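Local coordinates for Lip_vut3, C2L (PDB 6NKD), which hydrolyses the ester bonds of lipids as a GDSL-family lipase recovered from the goat rumen metagenome, at the interface of chains A and B and the interface of chains C and B. Residues are numbered along the deposited sequence; one frame, centred on the assembly and turned at random. Chains: chain A/B/C, Lip_vut3, C2L.

Contact 1: the interface of chains A and B. Residues chain A 19-22; chain B 86, 90, 94, 100.
Two phenyl rings from different chains, B:Phe100 and A:Phe21, approach obliquely through ring carbons, with CZ of B:Phe100 lying 4.0 Å from CD2 of A:Phe21. One face of the A:Phe21 ring is covered from within its own chain: CG of A:Leu20 sits 3.6 Å from the ring plane and over its centre, which should restrain the ring. The B:Phe100 ring also meets A:Leu20, whose side chain it crosses at about a right angle; the nearest atoms are the leucine methyl CD2 and ring carbon CE1, 3.8 Å apart. The chi1 of 57° on B:Phe100 places CG between the backbone N and the carbonyl carbon, and the ring reaches towards chain A.

A:Leu20 is the main apolar element that chain A contributes, with 66 Å² of its surface buried by chain B. Its CG is anti to the backbone N (chi1 -175°), and its two methyls diverge to separate partners: CD2 goes to the phenyl ring, while CD1 goes to the side-chain amide of B:Gln86. The amide oxygen OE1 of B:Gln86 lies 3.5 Å from A:Leu20 CD1, a van der Waals contact between a polar tip and a methyl. B:Ile90, one turn along helix 81-94, fits against the backbone of the same loop. Its CG1 packs 3.9 Å from A:Gly19 CA, a position with no side chain to intervene.

Beyond this apolar patch, the carboxylates of A:Glu22 and B:Glu94 converge with their planes 73° apart. Two carboxylate oxygens can only accept unless one is protonated, and protonation is not seen at 2.80 Å, so their close approach is doubtful as a stabilising contact. Because the whole interface is two-fold symmetric, every contact recurs with the chains exchanged, although the structure alone does not show that this dimer forms in solution. At the end of the B:Ile90 side chain, the methyl CD1 lies 3.5 Å from the backbone carbonyl oxygen O of A:Leu20.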
loop_
_atom_site.group_PDB
_atom_site.type_symbol
_atom_site.label_atom_id
_atom_site.label_comp_id
_atom_site.label_asym_id
_atom_site.label_seq_id
_atom_site.Cartn_x
_atom_site.Cartn_y
_atom_site.Cartn_z
ATOM N N GLY A 19 3.008 14.149 -10.246
ATOM C CA GLY A 19 4.122 13.462 -10.852
ATOM C C GLY A 19 5.088 12.909 -9.814
ATOM O O GLY A 19 5.053 13.270 -8.634
ATOM N N LEU A 20 5.960 12.019 -10.269
ATOM C CA LEU A 20 6.928 11.395 -9.374
ATOM C C LEU A 20 7.944 12.430 -8.909
ATOM O O LEU A 20 8.584 13.098 -9.728
ATOM C CB LEU A 20 7.623 10.230 -10.073
ATOM C CG LEU A 20 8.591 9.412 -9.215
ATOM C CD1 LEU A 20 7.912 8.939 -7.938
ATOM C CD2 LEU A 20 9.137 8.228 -10.000
ATOM N N PHE A 21 8.076 12.571 -7.590
ATOM C CA PHE A 21 9.028 13.441 -6.904
ATOM C C PHE A 21 8.736 14.924 -7.094
ATOM O O PHE A 21 9.491 15.757 -6.574
ATOM C CB PHE A 21 10.477 13.155 -7.322
ATOM C CG PHE A 21 10.897 11.738 -7.085
ATOM C CD1 PHE A 21 10.487 11.064 -5.948
ATOM C CD2 PHE A 21 11.686 11.071 -8.006
ATOM C CE1 PHE A 21 10.864 9.755 -5.726
ATOM C CE2 PHE A 21 12.065 9.761 -7.790
ATOM C CZ PHE A 21 11.655 9.103 -6.649
ATOM N N GLU A 22 7.678 15.289 -7.810
ATOM C CA GLU A 22 7.291 16.690 -7.871
ATOM C C GLU A 22 6.624 17.092 -6.556
ATOM O O GLU A 22 5.801 16.345 -6.021
ATOM C CB GLU A 22 6.343 16.943 -9.044
ATOM C CG GLU A 22 6.990 16.818 -10.417
ATOM C CD GLU A 22 8.188 17.735 -10.587
ATOM O OE1 GLU A 22 9.190 17.300 -11.196
ATOM O OE2 GLU A 22 8.133 18.886 -10.107
ATOM N N GLN B 86 2.525 8.629 -13.926
ATOM C CA GLN B 86 3.390 9.556 -13.207
ATOM C C GLN B 86 4.405 10.209 -14.134
ATOM O O GLN B 86 4.845 11.334 -13.875
ATOM C CB GLN B 86 4.103 8.836 -12.060
ATOM C CG GLN B 86 3.166 8.166 -11.065
ATOM C CD GLN B 86 3.887 7.674 -9.824
ATOM O OE1 GLN B 86 4.664 8.406 -9.211
ATOM N NE2 GLN B 86 3.632 6.426 -9.447
ATOM N N ILE B 90 4.795 14.316 -14.864
ATOM C CA ILE B 90 6.021 15.107 -14.845
ATOM C C ILE B 90 6.142 15.916 -16.129
ATOM O O ILE B 90 6.589 17.070 -16.114
ATOM C CB ILE B 90 7.248 14.203 -14.627
ATOM C CG1 ILE B 90 7.103 13.406 -13.329
ATOM C CG2 ILE B 90 8.520 15.036 -14.578
ATOM C CD1 ILE B 90 8.188 12.371 -13.126
ATOM N N GLU B 94 6.506 20.071 -16.439
ATOM C CA GLU B 94 7.759 20.609 -16.951
ATOM C C GLU B 94 7.806 20.730 -18.468
ATOM O O GLU B 94 8.753 21.331 -18.990
ATOM C CB GLU B 94 8.937 19.749 -16.470
ATOM C CG GLU B 94 9.030 19.652 -14.954
ATOM C CD GLU B 94 10.310 18.997 -14.476
ATOM O OE1 GLU B 94 10.985 18.335 -15.293
ATOM O OE2 GLU B 94 10.644 19.151 -13.283
ATOM N N PHE B 100 12.781 11.053 -16.940
ATOM C CA PHE B 100 13.540 9.860 -16.545
ATOM C C PHE B 100 12.722 8.576 -16.594
ATOM O O PHE B 100 13.191 7.587 -16.022
ATOM C CB PHE B 100 14.156 10.015 -15.148
ATOM C CG PHE B 100 13.165 10.323 -14.052
ATOM C CD1 PHE B 100 12.153 9.432 -13.720
ATOM C CD2 PHE B 100 13.282 11.489 -13.317
ATOM C CE1 PHE B 100 11.261 9.715 -12.710
ATOM C CE2 PHE B 100 12.394 11.776 -12.301
ATOM C CZ PHE B 100 11.382 10.890 -11.997
#

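Contact 2: the interface of chains C and B. Residues chain C 50, 52, 82, 85-86; chain B 54, 57, 106, 109-110.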
loop_
_atom_site.group_PDB
_atom_site.type_symbol
_atom_site.label_atom_id
_atom_site.label_comp_id
_atom_site.label_asym_id
_atom_site.label_seq_id
_atom_site.Cartn_x
_atom_site.Cartn_y
_atom_site.Cartn_z
ATOM N N GLY C 50 12.149 -0.315 -7.989
ATOM C CA GLY C 50 12.470 -0.466 -9.393
ATOM C C GLY C 50 13.136 0.729 -10.031
ATOM O O GLY C 50 13.185 0.804 -11.264
ATOM N N GLU C 52 16.128 2.206 -11.286
ATOM C CA GLU C 52 17.474 1.780 -11.629
ATOM C C GLU C 52 18.436 2.968 -11.609
ATOM O O GLU C 52 18.037 4.130 -11.485
ATOM C CB GLU C 52 17.483 1.085 -12.990
ATOM C CG GLU C 52 16.605 -0.159 -13.031
ATOM C CD GLU C 52 16.834 -1.005 -14.267
ATOM O OE1 GLU C 52 17.825 -0.757 -14.987
ATOM O OE2 GLU C 52 16.023 -1.922 -14.519
ATOM N N ASN C 82 18.189 -4.496 -8.086
ATOM C CA ASN C 82 17.237 -5.202 -8.937
ATOM C C ASN C 82 17.880 -5.721 -10.217
ATOM O O ASN C 82 17.360 -6.669 -10.817
ATOM C CB ASN C 82 16.055 -4.291 -9.269
ATOM C CG ASN C 82 14.911 -5.035 -9.925
ATOM O OD1 ASN C 82 14.620 -4.835 -11.105
ATOM N ND2 ASN C 82 14.256 -5.905 -9.164
ATOM N N LEU C 85 18.819 -9.298 -9.582
ATOM C CA LEU C 85 17.686 -10.208 -9.705
ATOM C C LEU C 85 17.341 -10.459 -11.167
ATOM O O LEU C 85 17.068 -11.599 -11.560
ATOM C CB LEU C 85 16.475 -9.652 -8.955
ATOM C CG LEU C 85 16.284 -10.075 -7.495
ATOM C CD1 LEU C 85 17.457 -9.640 -6.630
ATOM C CD2 LEU C 85 14.977 -9.525 -6.940
ATOM N N GLN C 86 17.349 -9.407 -11.988
ATOM C CA GLN C 86 17.081 -9.584 -13.411
ATOM C C GLN C 86 18.159 -10.434 -14.071
ATOM O O GLN C 86 17.860 -11.277 -14.924
ATOM C CB GLN C 86 16.976 -8.225 -14.103
ATOM C CG GLN C 86 15.770 -7.397 -13.692
ATOM C CD GLN C 86 15.728 -6.054 -14.396
ATOM O OE1 GLN C 86 16.643 -5.704 -15.141
ATOM N NE2 GLN C 86 14.663 -5.296 -14.164
ATOM N N SER B 54 9.206 -4.638 -10.306
ATOM C CA SER B 54 10.360 -5.146 -9.573
ATOM C C SER B 54 9.943 -5.761 -8.245
ATOM O O SER B 54 10.585 -6.703 -7.766
ATOM C CB SER B 54 11.374 -4.027 -9.348
ATOM O OG SER B 54 10.796 -2.971 -8.606
ATOM N N LEU B 57 8.658 -9.418 -8.893
ATOM C CA LEU B 57 9.768 -10.355 -9.024
ATOM C C LEU B 57 10.339 -10.732 -7.665
ATOM O O LEU B 57 10.821 -11.856 -7.481
ATOM C CB LEU B 57 10.855 -9.751 -9.915
ATOM C CG LEU B 57 12.068 -10.625 -10.225
ATOM C CD1 LEU B 57 11.633 -11.927 -10.879
ATOM C CD2 LEU B 57 13.048 -9.875 -11.114
ATOM N N HIS B 106 12.644 -0.602 -18.162
ATOM C CA HIS B 106 12.798 -1.255 -16.866
ATOM C C HIS B 106 11.630 -2.157 -16.492
ATOM O O HIS B 106 11.828 -3.127 -15.754
ATOM C CB HIS B 106 13.012 -0.204 -15.768
ATOM C CG HIS B 106 11.755 0.230 -15.083
ATOM N ND1 HIS B 106 10.807 1.022 -15.694
ATOM C CD2 HIS B 106 11.294 -0.009 -13.832
ATOM C CE1 HIS B 106 9.813 1.246 -14.852
ATOM N NE2 HIS B 106 10.084 0.632 -13.715
ATOM N N LYS B 109 11.885 -5.618 -18.796
ATOM C CA LYS B 109 12.914 -6.542 -18.330
ATOM C C LYS B 109 12.513 -7.219 -17.025
ATOM O O LYS B 109 12.883 -8.375 -16.791
ATOM C CB LYS B 109 14.245 -5.810 -18.173
ATOM C CG LYS B 109 14.816 -5.317 -19.493
ATOM C CD LYS B 109 16.246 -4.830 -19.345
ATOM C CE LYS B 109 16.837 -4.449 -20.696
ATOM N NZ LYS B 109 18.276 -4.077 -20.596
ATOM N N ASN B 110 11.758 -6.526 -16.169
ATOM C CA ASN B 110 11.217 -7.179 -14.982
ATOM C C ASN B 110 10.163 -8.215 -15.350
ATOM O O ASN B 110 9.975 -9.194 -14.618
ATOM C CB ASN B 110 10.628 -6.142 -14.023
ATOM C CG ASN B 110 11.683 -5.462 -13.170
ATOM O OD1 ASN B 110 11.823 -4.240 -13.191
ATOM N ND2 ASN B 110 12.427 -6.255 -12.405
#
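Hydrogen bonding centres on C:Asn82 and B:Asn110, whose side chains meet tip to tip with amide planes 46° apart. The B:Asn110 amide nitrogen ND2 donates to C:Asn82 OD1 over 2.9 Å, nearly straight at 164°. The donor lies in the acceptor's carbonyl plane, on a lone pair. C:Asn82 has CG anti to the backbone N (chi1 -169°), which directs its amide away from helix 81-94 towards chain B.

Two polar contacts are less certain. C:Gln86 crosses B:Asn110 at about a right angle; its NE2 is 3.2 Å from B:Asn110 OD1, but as modelled it also faces ND2, another donor, so this pairing is doubtful. The hydroxyl OG of B:Ser54 lies 3.0 Å from the backbone N of C:Gly50 but well off the N-H direction, so a hydrogen bond there is doubtful.

Van der Waals packing surrounds these polar groups. B:Ser54 CB lies 3.4 Å from C:Asn82 ND2, and C:Leu85 CB touches B:Leu57 CD2 at 4.1 Å. C:Gln86 crosses B:Lys109 at about a right angle, with its amide oxygen OE1 3.9 Å from B:Lys109 CB. The ring carbon CD2 of B:His106 approaches the carbonyl oxygen O of C:Gly50.

C:Gly50 and C:Asn82 are the conserved glycine and asparagine that, with the nucleophile C:Ser11, form the oxyanion hole of GDSL enzymes. B:Ser54 and B:Asn110 lie against these two residues, so chain B sits by the oxyanion hole and, if this packing persists in solution, could restrict access to the active site of chain C.

Chain B takes part in both contacts, meeting chain A in contact 1 and chain C in contact 2, with the C-alpha centres about 20 Å apart. Helix 81-94 serves in each, supplied by chain B in contact 1 and by chain C in contact 2, and Gln86 recurs on those different copies. Contact 1 belongs to a two-fold interface, whereas contact 2 does not follow an exact two-fold. Their centres lie about 13 and 10 Å from the nucleophiles A:Ser11 and C:Ser11. Both contacts therefore lie near an active site, and the assembly may bring catalytic regions close to neighbouring subunits, though its biological relevance is not established by the structure alone.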